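Peroxisomal acyl-coenzyme A oxidase 1 (Arabidopsis thaliana, PDB 1W07) catalyses the FAD-dependent desaturation of long- and medium-chain acyl-CoAs to 2-trans-enoyl-CoAs in peroxisomal beta-oxidation, passing the electrons to oxygen to give hydrogen peroxide. Local coordinates at residues V284-I288 against T422-D426. The protein carries 1 engineered substitution. Sequence-based numbering, arbitrary orientation.
Sequences VRQTI and TYEGD. With FAD (flavin-adenine dinucleotide), chain I.
Glu424, the inferred catalytic base, sits at the third position of a type II beta turn with left-handed backbone angles (phi 69°, psi 22°, after Tyr423 at -69°, 151°) and an off-rotamer chi1 of -96°. The turn runs from Thr422 to Gly425, closed by a weak hydrogen bond from Gly425 N to Thr422 O (3.3 Å); Gly425, at phi 107° and psi 130°, leaves no room for a CB beside the preceding carbonyl. This loop between helices 410-417 and 427-443 faces one turn of helix 278-309, with Arg285 CA and Glu424 CA 7.5 Å apart. Val284 and Ile288 both point at it: Val284 CG1 lies 3.8 Å and Ile288 CD1 3.5 Å from Glu424 CG, while Ile288 CD1 also meets the ring edge of Tyr423 (chi1 p) at CE1 (3.5 Å). Arg285, extended (m, t, t) and packed against helix 370-398, places NE 4.0 Å from Glu424 OE1, a long salt bridge. The same loop lines the FAD pocket: Thr422 OG1 is hydrogen-bonded to FAD O4' (2.8 Å), Glu424 N weakly to FAD O2' (3.5 Å), and FAD O2B donates to Asp426 OD1 (2.7 Å), which also N-caps helix 427-443. Side chains thus chiefly hold the loop to the cofactor, whereas Glu424 OE1 is buried without a hydrogen bond, its charge met by Arg285 only at long range, consistent with a base able to take up a substrate proton.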
ATOM      1  N   VAL B 284     -18.353 -10.512  14.711  1.00 40.78           N
ATOM      2  CA  VAL B 284     -17.205  -9.623  14.583  1.00 39.71           C
ATOM      3  C   VAL B 284     -16.669  -9.639  13.151  1.00 38.66           C
ATOM      4  O   VAL B 284     -16.312  -8.597  12.596  1.00 38.08           O
ATOM      5  CB  VAL B 284     -16.077 -10.033  15.544  1.00 39.62           C
ATOM      6  CG1 VAL B 284     -14.932  -9.049  15.450  1.00 42.42           C
ATOM      7  CG2 VAL B 284     -16.608 -10.097  16.973  1.00 40.11           C
ATOM      8  N   ARG B 285     -16.625 -10.824  12.551  1.00 36.02           N
ATOM      9  CA  ARG B 285     -16.136 -10.969  11.190  1.00 36.18           C
ATOM     10  C   ARG B 285     -17.116 -10.373  10.198  1.00 36.00           C
ATOM     11  O   ARG B 285     -16.733  -9.909   9.121  1.00 37.60           O
ATOM     12  CB  ARG B 285     -15.894 -12.444  10.885  1.00 36.12           C
ATOM     13  CG  ARG B 285     -14.749 -13.039  11.682  1.00 38.53           C
ATOM     14  CD  ARG B 285     -14.594 -14.507  11.371  1.00 37.35           C
ATOM     15  NE  ARG B 285     -13.357 -15.055  11.917  1.00 39.01           N
ATOM     16  CZ  ARG B 285     -12.999 -16.328  11.782  1.00 36.06           C
ATOM     17  NH1 ARG B 285     -13.792 -17.174  11.132  1.00 35.92           N
ATOM     18  NH2 ARG B 285     -11.851 -16.750  12.281  1.00 34.89           N
ATOM     19  N   GLN B 286     -18.390 -10.381  10.571  1.00 34.53           N
ATOM     20  CA  GLN B 286     -19.438  -9.828   9.725  1.00 34.22           C
ATOM     21  C   GLN B 286     -19.305  -8.313   9.720  1.00 30.67           C
ATOM     22  O   GLN B 286     -19.484  -7.669   8.683  1.00 29.35           O
ATOM     23  CB  GLN B 286     -20.820 -10.249  10.262  1.00 35.64           C
ATOM     24  CG  GLN B 286     -22.011  -9.816   9.412  1.00 38.33           C
ATOM     25  CD  GLN B 286     -22.309  -8.330   9.522  1.00 40.14           C
ATOM     26  OE1 GLN B 286     -22.291  -7.762  10.612  1.00 40.91           O
ATOM     27  NE2 GLN B 286     -22.612  -7.699   8.391  1.00 41.48           N
ATOM     28  N   THR B 287     -18.987  -7.751  10.884  1.00 27.07           N
ATOM     29  CA  THR B 287     -18.818  -6.308  11.009  1.00 27.84           C
ATOM     30  C   THR B 287     -17.588  -5.877  10.205  1.00 25.22           C
ATOM     31  O   THR B 287     -17.587  -4.811   9.593  1.00 25.06           O
ATOM     32  CB  THR B 287     -18.648  -5.872  12.488  1.00 27.64           C
ATOM     33  OG1 THR B 287     -17.387  -6.329  12.995  1.00 30.08           O
ATOM     34  CG2 THR B 287     -19.763  -6.457  13.346  1.00 27.86           C
ATOM     35  N   ILE B 288     -16.547  -6.711  10.201  1.00 22.73           N
ATOM     36  CA  ILE B 288     -15.326  -6.419   9.447  1.00 21.28           C
ATOM     37  C   ILE B 288     -15.642  -6.371   7.942  1.00 19.61           C
ATOM     38  O   ILE B 288     -15.240  -5.450   7.236  1.00 15.46           O
ATOM     39  CB  ILE B 288     -14.239  -7.493   9.741  1.00 21.32           C
ATOM     40  CG1 ILE B 288     -13.778  -7.377  11.198  1.00 20.67           C
ATOM     41  CG2 ILE B 288     -13.046  -7.340   8.804  1.00 18.53           C
ATOM     42  CD1 ILE B 288     -12.874  -8.499  11.628  1.00 23.65           C
ATOM     43  N   THR B 422      -4.952  -7.995   9.566  1.00 18.43           N
ATOM     44  CA  THR B 422      -4.257  -8.775  10.580  1.00 23.37           C
ATOM     45  C   THR B 422      -5.086  -9.081  11.821  1.00 26.18           C
ATOM     46  O   THR B 422      -5.030 -10.191  12.347  1.00 28.80           O
ATOM     47  CB  THR B 422      -2.926  -8.099  11.011  1.00 22.87           C
ATOM     48  OG1 THR B 422      -2.233  -8.952  11.932  1.00 20.27           O
ATOM     49  CG2 THR B 422      -3.199  -6.755  11.673  1.00 23.26           C
ATOM     50  N   TYR B 423      -5.856  -8.111  12.301  1.00 29.67           N
ATOM     51  CA  TYR B 423      -6.655  -8.372  13.490  1.00 32.24           C
ATOM     52  C   TYR B 423      -7.754  -9.363  13.163  1.00 30.81           C
ATOM     53  O   TYR B 423      -8.215  -9.432  12.026  1.00 25.63           O
ATOM     54  CB  TYR B 423      -7.217  -7.071  14.099  1.00 35.46           C
ATOM     55  CG  TYR B 423      -8.213  -6.303  13.266  1.00 40.71           C
ATOM     56  CD1 TYR B 423      -9.398  -6.897  12.824  1.00 42.31           C
ATOM     57  CD2 TYR B 423      -8.006  -4.952  12.977  1.00 43.82           C
ATOM     58  CE1 TYR B 423     -10.348  -6.162  12.116  1.00 44.78           C
ATOM     59  CE2 TYR B 423      -8.957  -4.210  12.272  1.00 43.23           C
ATOM     60  CZ  TYR B 423     -10.122  -4.823  11.846  1.00 45.06           C
ATOM     61  OH  TYR B 423     -11.062  -4.104  11.139  1.00 48.43           O
ATOM     62  N   GLU B 424      -8.160 -10.129  14.173  1.00 32.56           N
ATOM     63  CA  GLU B 424      -9.174 -11.168  14.020  1.00 35.12           C
ATOM     64  C   GLU B 424      -8.628 -12.312  13.176  1.00 35.12           C
ATOM     65  O   GLU B 424      -9.385 -13.083  12.589  1.00 38.26           O
ATOM     66  CB  GLU B 424     -10.450 -10.611  13.382  1.00 40.35           C
ATOM     67  CG  GLU B 424     -11.507 -10.229  14.398  1.00 46.23           C
ATOM     68  CD  GLU B 424     -11.887 -11.394  15.289  1.00 49.94           C
ATOM     69  OE1 GLU B 424     -12.321 -12.439  14.753  1.00 50.63           O
ATOM     70  OE2 GLU B 424     -11.752 -11.272  16.526  1.00 51.44           O
ATOM     71  N   GLY B 425      -7.305 -12.418  13.122  1.00 32.38           N
ATOM     72  CA  GLY B 425      -6.681 -13.479  12.353  1.00 29.51           C
ATOM     73  C   GLY B 425      -6.021 -13.018  11.068  1.00 25.05           C
ATOM     74  O   GLY B 425      -6.624 -12.295  10.268  1.00 25.48           O
ATOM     75  N   ASP B 426      -4.770 -13.432  10.879  1.00 22.83           N
ATOM     76  CA  ASP B 426      -3.992 -13.106   9.687  1.00 20.29           C
ATOM     77  C   ASP B 426      -4.740 -13.610   8.449  1.00 18.50           C
ATOM     78  O   ASP B 426      -5.200 -14.753   8.410  1.00 17.45           O
ATOM     79  CB  ASP B 426      -2.611 -13.761   9.779  1.00 19.25           C
ATOM     80  CG  ASP B 426      -1.791 -13.575   8.519  1.00 21.96           C
ATOM     81  OD1 ASP B 426      -1.891 -14.437   7.623  1.00 19.97           O
ATOM     82  OD2 ASP B 426      -1.050 -12.568   8.426  1.00 20.53           O
TER
HETATM   83  PA  FAD I1660       1.335 -14.028  12.539  1.00 20.64           P
HETATM   84  O1A FAD I1660       0.125 -14.866  12.680  1.00 16.75           O
HETATM   85  O2A FAD I1660       2.497 -14.333  13.402  1.00 17.34           O
HETATM   86  O5B FAD I1660       1.786 -14.050  10.996  1.00 16.95           O
HETATM   87  C5B FAD I1660       2.990 -13.409  10.569  1.00 14.41           C
HETATM   88  C4B FAD I1660       3.370 -13.890   9.165  1.00 17.12           C
HETATM   89  O4B FAD I1660       3.501 -15.323   9.221  1.00 16.36           O
HETATM   90  C3B FAD I1660       2.257 -13.590   8.157  1.00 12.60           C
HETATM   91  O3B FAD I1660       2.810 -13.491   6.843  1.00 15.74           O
HETATM   92  C2B FAD I1660       1.374 -14.830   8.278  1.00 16.69           C
HETATM   93  O2B FAD I1660       0.694 -15.075   7.044  1.00 13.64           O
HETATM   94  C1B FAD I1660       2.443 -15.914   8.449  1.00 16.87           C
HETATM   95  N9A FAD I1660       1.887 -17.109   9.126  1.00 15.69           N
HETATM   96  C8A FAD I1660       1.628 -17.228  10.429  1.00 17.20           C
HETATM   97  N7A FAD I1660       1.131 -18.440  10.678  1.00 14.24           N
HETATM   98  C5A FAD I1660       1.067 -19.098   9.526  1.00 13.49           C
HETATM   99  C6A FAD I1660       0.656 -20.377   9.170  1.00 14.48           C
HETATM  100  N6A FAD I1660       0.117 -21.202  10.063  1.00 13.14           N
HETATM  101  N1A FAD I1660       0.767 -20.767   7.830  1.00 17.37           N
HETATM  102  C2A FAD I1660       1.274 -19.870   6.884  1.00 13.71           C
HETATM  103  N3A FAD I1660       1.644 -18.659   7.259  1.00 18.81           N
HETATM  104  C4A FAD I1660       1.556 -18.254   8.538  1.00 13.08           C
HETATM  105  N1  FAD I1660      -5.293  -8.301  19.887  1.00 16.13           N
HETATM  106  C2  FAD I1660      -6.088  -8.362  21.038  1.00 18.73           C
HETATM  107  O2  FAD I1660      -6.071  -9.367  21.745  1.00 24.47           O
HETATM  108  N3  FAD I1660      -6.889  -7.261  21.376  1.00 17.62           N
HETATM  109  C4  FAD I1660      -6.887  -6.113  20.573  1.00 20.17           C
HETATM  110  O4  FAD I1660      -7.620  -5.166  20.863  1.00 15.16           O
HETATM  111  C4X FAD I1660      -6.075  -6.054  19.445  1.00 18.39           C
HETATM  112  N5  FAD I1660      -5.999  -4.884  18.674  1.00 16.82           N
HETATM  113  C5X FAD I1660      -5.174  -4.807  17.549  1.00 19.12           C
HETATM  114  C6  FAD I1660      -5.029  -3.603  16.870  1.00 16.54           C
HETATM  115  C7  FAD I1660      -4.123  -3.495  15.822  1.00 18.94           C
HETATM  116  C7M FAD I1660      -3.981  -2.150  15.110  1.00 19.89           C
HETATM  117  C8  FAD I1660      -3.357  -4.604  15.445  1.00 20.31           C
HETATM  118  C8M FAD I1660      -2.352  -4.514  14.295  1.00 19.05           C
HETATM  119  C9  FAD I1660      -3.514  -5.808  16.122  1.00 16.78           C
HETATM  120  C9A FAD I1660      -4.418  -5.924  17.173  1.00 19.98           C
HETATM  121  N10 FAD I1660      -4.534  -7.111  17.910  1.00 16.92           N
HETATM  122  C10 FAD I1660      -5.288  -7.144  19.095  1.00 18.32           C
HETATM  123  C1' FAD I1660      -3.774  -8.326  17.525  1.00 16.57           C
HETATM  124  C2' FAD I1660      -4.446  -9.007  16.330  1.00 17.80           C
HETATM  125  O2' FAD I1660      -5.820  -9.266  16.624  1.00 19.53           O
HETATM  126  C3' FAD I1660      -3.772 -10.308  15.882  1.00 20.91           C
HETATM  127  O3' FAD I1660      -3.742 -11.231  16.973  1.00 23.05           O
HETATM  128  C4' FAD I1660      -2.342 -10.091  15.381  1.00 20.36           C
HETATM  129  O4' FAD I1660      -2.210  -8.840  14.703  1.00 18.60           O
HETATM  130  C5' FAD I1660      -1.966 -11.233  14.437  1.00 23.99           C
HETATM  131  O5' FAD I1660      -0.709 -10.970  13.813  1.00 25.84           O
HETATM  132  P   FAD I1660       0.587 -11.848  14.169  1.00 21.67           P
HETATM  133  O1P FAD I1660       1.648 -10.902  14.576  1.00 19.08           O
HETATM  134  O2P FAD I1660       0.192 -12.923  15.107  1.00 22.97           O
HETATM  135  O3P FAD I1660       0.947 -12.481  12.738  1.00 19.51           O